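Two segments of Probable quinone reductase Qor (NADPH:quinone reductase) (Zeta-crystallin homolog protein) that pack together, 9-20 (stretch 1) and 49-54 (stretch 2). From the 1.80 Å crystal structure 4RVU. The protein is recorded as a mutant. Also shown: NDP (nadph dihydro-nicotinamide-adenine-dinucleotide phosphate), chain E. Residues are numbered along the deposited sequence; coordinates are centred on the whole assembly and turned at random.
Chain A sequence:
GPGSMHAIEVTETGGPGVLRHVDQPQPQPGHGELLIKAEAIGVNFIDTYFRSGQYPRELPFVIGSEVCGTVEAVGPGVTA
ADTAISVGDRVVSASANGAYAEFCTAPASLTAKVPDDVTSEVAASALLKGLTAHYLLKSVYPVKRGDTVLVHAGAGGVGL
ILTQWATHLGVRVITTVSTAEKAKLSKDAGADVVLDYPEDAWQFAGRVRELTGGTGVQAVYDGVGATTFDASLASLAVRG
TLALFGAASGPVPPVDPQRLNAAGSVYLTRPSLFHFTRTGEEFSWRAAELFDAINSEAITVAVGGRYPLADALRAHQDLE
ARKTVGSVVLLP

Stretch 1 9-20: EVTETGGPGVLR
Stretch 2, residues 49-54: YFRSGQ

The most unusual feature of this contact is that one residue, Arg51, reaches its partner stretch through both its backbone and its guanidinium, and both ends meet the same glycine. Gly14 N donates to Arg51 O at 3.0 Å with an N-H...O angle of 160°, and Arg51 NH1 donates to Gly14 O at 3.2 Å and 172°. These near-linear bonds are the two hydrogen bonds between the stretches, and Arg51 contributes 142 of the 340 Å² buried on both sides.

Stretch 1 leaves a strand at Val10, loops out, and comes back to pair Arg20 with Glu9. Glu9 and Val10 are extended (phi/psi -111/143 and -109/117), and Glu9 pairs with Arg20 through Glu9 N to Arg20 O at 2.8 Å and Arg20 N to Glu9 O at 3.2 Å. Between them the chain runs through a loop and a 3-10 segment, 16-18, where Val18 N hydrogen-bonds back to Gly15 O at 3.0 Å; Leu19 N then bonds Pro16 O at 3.1 Å. Arg20 NE adds a side-chain bond to Gly17 O at 3.2 Å.

Stretch 2 brings in the last part of a helix. Gly53 leaves helical geometry at phi/psi 88/6, and Gly53 N makes weak bonds to Tyr49 O (3.1 Å) and Phe50 O (3.4 Å). The closest backbone register sets Gly14 CA 4.3 Å from Ser52 CA. Here Ser52 CA approaches Gly14 O at 3.3 Å, with 149° at the hydrogen, a CA-H...O contact beside the conventional bonds. A second such contact, Thr13 CA to Arg51 O at 3.3 Å, is more bent at 122°.

Two glycines at this junction, Gly14 and Gly53, have backbone angles that call for glycine. At Gly14 (155/-149) a CB would jam against the preceding carbonyl and crowd Val18 CG1. At Gly53 a CB would meet the preceding carbonyl too, and would clash with Thr13 OG1 at 2.8 Å. Thr13, with chi1 63° (p), points its CB toward stretch 2, placing Thr13 CG2 3.7 Å from Gly53 CA and Thr13 CB 3.6 Å from Ser52 O.

The CA-to-CB bond of Arg51 points sideways, but chi1 -171° (t), chi2 -116° (between wells), chi3 -56° (m) and chi4 133° carry its end nearer to stretch 1. Arg51 CG lies among hydrocarbon: it is 3.6 Å from Leu19 CD2, 3.7 Å from Val18 CG2 and 4.4 Å from Val10 CG2. Leu19 adopts chi1 -61° (m), chi2 166° (t); Val18 is m at -51° and Val10 t at 177°. Farther out, Arg51 CD lies 3.0 Å from Gly15 O. Pro16 CA sits over one face of the guanidinium, 3.7 Å from Arg51 NE. Gly14 O lies at the guanidinium edge, near its plane, where an N-H can address it directly. Thus Arg51 CG packs against nonpolar side chains, Arg51 CD passes close to the carbonyl of Gly15, and Arg51 NH1 bonds the carbonyl of Gly14; NE, NH1 and NH2 are also satisfied elsewhere in the structure.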

# COMPACT_ATOMS: atom_id res chain seq x y z
N GLU A 9 -37.46 1.85 1.38
CA GLU A 9 -37.12 0.44 1.51
C GLU A 9 -36.76 -0.15 0.16
O GLU A 9 -37.34 0.22 -0.87
CB GLU A 9 -38.31 -0.31 2.11
CG GLU A 9 -38.12 -1.82 2.20
CD GLU A 9 -39.40 -2.52 2.59
OE1 GLU A 9 -40.36 -2.48 1.79
OE2 GLU A 9 -39.45 -3.09 3.69
N VAL A 10 -35.79 -1.05 0.17
CA VAL A 10 -35.40 -1.80 -1.02
C VAL A 10 -35.86 -3.25 -0.84
O VAL A 10 -35.44 -3.92 0.10
CB VAL A 10 -33.88 -1.72 -1.24
CG1 VAL A 10 -33.46 -2.56 -2.43
CG2 VAL A 10 -33.47 -0.27 -1.44
N THR A 11 -36.76 -3.69 -1.71
CA THR A 11 -37.33 -5.03 -1.68
C THR A 11 -36.58 -5.91 -2.68
O THR A 11 -36.40 -7.12 -2.47
CB THR A 11 -38.84 -4.99 -1.98
OG1 THR A 11 -39.54 -4.53 -0.83
CG2 THR A 11 -39.38 -6.36 -2.37
N GLU A 12 -36.14 -5.29 -3.76
CA GLU A 12 -35.28 -5.96 -4.72
C GLU A 12 -34.21 -4.96 -5.13
O GLU A 12 -34.46 -3.76 -5.20
CB GLU A 12 -36.10 -6.42 -5.94
CG GLU A 12 -36.06 -5.45 -7.13
CD GLU A 12 -37.11 -5.74 -8.18
OE1 GLU A 12 -38.31 -5.51 -7.89
OE2 GLU A 12 -36.74 -6.20 -9.29
N THR A 13 -33.00 -5.46 -5.40
CA THR A 13 -31.91 -4.58 -5.81
C THR A 13 -32.07 -4.16 -7.27
O THR A 13 -32.80 -4.79 -8.03
CB THR A 13 -30.53 -5.23 -5.57
OG1 THR A 13 -30.40 -6.42 -6.37
CG2 THR A 13 -30.36 -5.60 -4.10
N GLY A 14 -31.40 -3.08 -7.66
CA GLY A 14 -31.49 -2.57 -9.02
C GLY A 14 -31.19 -1.08 -9.10
O GLY A 14 -30.41 -0.55 -8.31
N GLY A 15 -31.82 -0.40 -10.06
CA GLY A 15 -31.56 1.02 -10.26
C GLY A 15 -32.26 1.88 -9.23
O GLY A 15 -32.92 1.35 -8.33
N PRO A 16 -32.12 3.21 -9.36
CA PRO A 16 -32.73 4.16 -8.42
C PRO A 16 -34.23 3.92 -8.26
O PRO A 16 -34.80 4.27 -7.23
CB PRO A 16 -32.49 5.51 -9.10
CG PRO A 16 -31.27 5.30 -9.95
CD PRO A 16 -31.40 3.89 -10.45
N GLY A 17 -34.84 3.31 -9.27
CA GLY A 17 -36.27 3.02 -9.26
C GLY A 17 -36.75 2.13 -8.13
O GLY A 17 -37.90 2.24 -7.72
N VAL A 18 -35.87 1.27 -7.62
CA VAL A 18 -36.25 0.35 -6.54
C VAL A 18 -36.37 1.04 -5.18
O VAL A 18 -36.84 0.44 -4.20
CB VAL A 18 -35.29 -0.86 -6.43
CG1 VAL A 18 -35.11 -1.54 -7.78
CG2 VAL A 18 -33.95 -0.45 -5.86
N LEU A 19 -35.93 2.29 -5.09
CA LEU A 19 -36.06 3.04 -3.84
C LEU A 19 -37.51 3.44 -3.57
O LEU A 19 -37.97 4.51 -4.01
CB LEU A 19 -35.14 4.27 -3.86
CG LEU A 19 -33.65 3.97 -4.01
CD1 LEU A 19 -32.85 5.22 -4.36
CD2 LEU A 19 -33.11 3.33 -2.73
N ARG A 20 -38.25 2.59 -2.85
CA ARG A 20 -39.67 2.84 -2.60
C ARG A 20 -39.91 3.54 -1.28
O ARG A 20 -39.40 3.13 -0.23
CB ARG A 20 -40.45 1.52 -2.63
CG ARG A 20 -40.30 0.76 -3.94
CD ARG A 20 -40.78 1.60 -5.11
NE ARG A 20 -40.52 0.95 -6.39
CZ ARG A 20 -41.34 0.06 -6.95
NH1 ARG A 20 -42.47 -0.29 -6.34
NH2 ARG A 20 -41.03 -0.49 -8.12
N TYR A 49 -24.40 1.44 -4.13
CA TYR A 49 -23.84 0.09 -4.30
C TYR A 49 -24.72 -0.92 -3.57
O TYR A 49 -24.92 -2.04 -4.05
CB TYR A 49 -22.39 -0.01 -3.77
CG TYR A 49 -21.37 0.98 -4.33
CD1 TYR A 49 -21.36 1.36 -5.67
CD2 TYR A 49 -20.40 1.51 -3.50
CE1 TYR A 49 -20.41 2.26 -6.15
CE2 TYR A 49 -19.45 2.41 -3.96
CZ TYR A 49 -19.46 2.79 -5.29
OH TYR A 49 -18.50 3.69 -5.73
N PHE A 50 -25.25 -0.52 -2.42
CA PHE A 50 -26.20 -1.36 -1.68
C PHE A 50 -27.54 -1.45 -2.39
O PHE A 50 -28.19 -2.50 -2.39
CB PHE A 50 -26.42 -0.83 -0.27
CG PHE A 50 -25.33 -1.20 0.69
CD1 PHE A 50 -24.55 -0.22 1.28
CD2 PHE A 50 -25.09 -2.53 0.98
CE1 PHE A 50 -23.54 -0.57 2.16
CE2 PHE A 50 -24.08 -2.89 1.86
CZ PHE A 50 -23.31 -1.91 2.45
N ARG A 51 -27.98 -0.33 -2.95
CA ARG A 51 -29.23 -0.30 -3.70
C ARG A 51 -29.13 -1.22 -4.92
O ARG A 51 -30.05 -1.97 -5.23
CB ARG A 51 -29.55 1.12 -4.13
CG ARG A 51 -30.93 1.29 -4.73
CD ARG A 51 -30.82 1.70 -6.18
NE ARG A 51 -30.02 2.90 -6.32
CZ ARG A 51 -29.04 3.07 -7.20
NH1 ARG A 51 -28.73 2.11 -8.07
NH2 ARG A 51 -28.38 4.21 -7.23
N SER A 52 -27.98 -1.16 -5.61
CA SER A 52 -27.80 -1.92 -6.84
C SER A 52 -27.53 -3.40 -6.58
O SER A 52 -27.68 -4.23 -7.48
CB SER A 52 -26.69 -1.32 -7.71
OG SER A 52 -25.40 -1.58 -7.18
N GLY A 53 -27.15 -3.74 -5.36
CA GLY A 53 -26.82 -5.12 -5.01
C GLY A 53 -25.37 -5.44 -5.28
O GLY A 53 -24.95 -6.60 -5.18
N GLN A 54 -24.60 -4.42 -5.65
CA GLN A 54 -23.15 -4.53 -5.80
C GLN A 54 -22.57 -5.02 -4.49
O GLN A 54 -22.03 -6.12 -4.40
CB GLN A 54 -22.55 -3.17 -6.10
CG GLN A 54 -22.03 -2.98 -7.50
CD GLN A 54 -20.77 -2.13 -7.52
OE1 GLN A 54 -19.86 -2.36 -6.72
NE2 GLN A 54 -20.72 -1.14 -8.41
PA NDP E . -19.33 12.40 -4.75
O1A NDP E . -20.14 13.52 -4.15
O2A NDP E . -17.85 12.57 -4.92
O5B NDP E . -19.97 12.00 -6.17
C5B NDP E . -19.25 11.18 -7.08
C4B NDP E . -18.48 12.09 -8.02
O4B NDP E . -17.51 11.36 -8.77
C3B NDP E . -19.40 12.73 -9.05
O3B NDP E . -19.96 13.95 -8.58
C2B NDP E . -18.49 12.95 -10.24
O2B NDP E . -17.98 14.27 -10.26
C1B NDP E . -17.35 11.95 -10.06
N9A NDP E . -17.48 10.94 -11.13
C8A NDP E . -16.56 10.68 -12.08
N7A NDP E . -16.99 9.71 -12.92
C5A NDP E . -18.22 9.34 -12.52
C6A NDP E . -19.24 8.37 -12.97
N6A NDP E . -19.02 7.58 -14.05
N1A NDP E . -20.39 8.30 -12.27
C2A NDP E . -20.62 9.08 -11.20
N3A NDP E . -19.73 9.98 -10.74
C4A NDP E . -18.54 10.16 -11.34
O3 NDP E . -19.61 11.07 -3.90
PN NDP E . -19.20 10.96 -2.35
O1N NDP E . -18.54 12.24 -1.93
O2N NDP E . -20.40 10.43 -1.60
O5D NDP E . -18.09 9.81 -2.38
C5D NDP E . -16.90 9.97 -3.14
C4D NDP E . -16.29 8.61 -3.45
O4D NDP E . -15.66 8.09 -2.28
C3D NDP E . -17.36 7.61 -3.84
O3D NDP E . -16.83 6.77 -4.86
C2D NDP E . -17.59 6.78 -2.59
O2D NDP E . -17.96 5.45 -2.94
C1D NDP E . -16.23 6.83 -1.91
N1N NDP E . -16.28 6.75 -0.45
C2N NDP E . -15.48 5.87 0.16
C3N NDP E . -15.45 5.75 1.54
C7N NDP E . -14.53 4.73 2.16
O7N NDP E . -14.46 4.66 3.37
N7N NDP E . -13.82 3.94 1.36
C4N NDP E . -16.31 6.61 2.42
C5N NDP E . -17.12 7.54 1.64
C6N NDP E . -17.07 7.57 0.25
P2B NDP E . -17.27 14.87 -11.57
O1X NDP E . -17.10 13.68 -12.47
O2X NDP E . -18.25 15.89 -12.09
O3X NDP E . -16.00 15.47 -11.06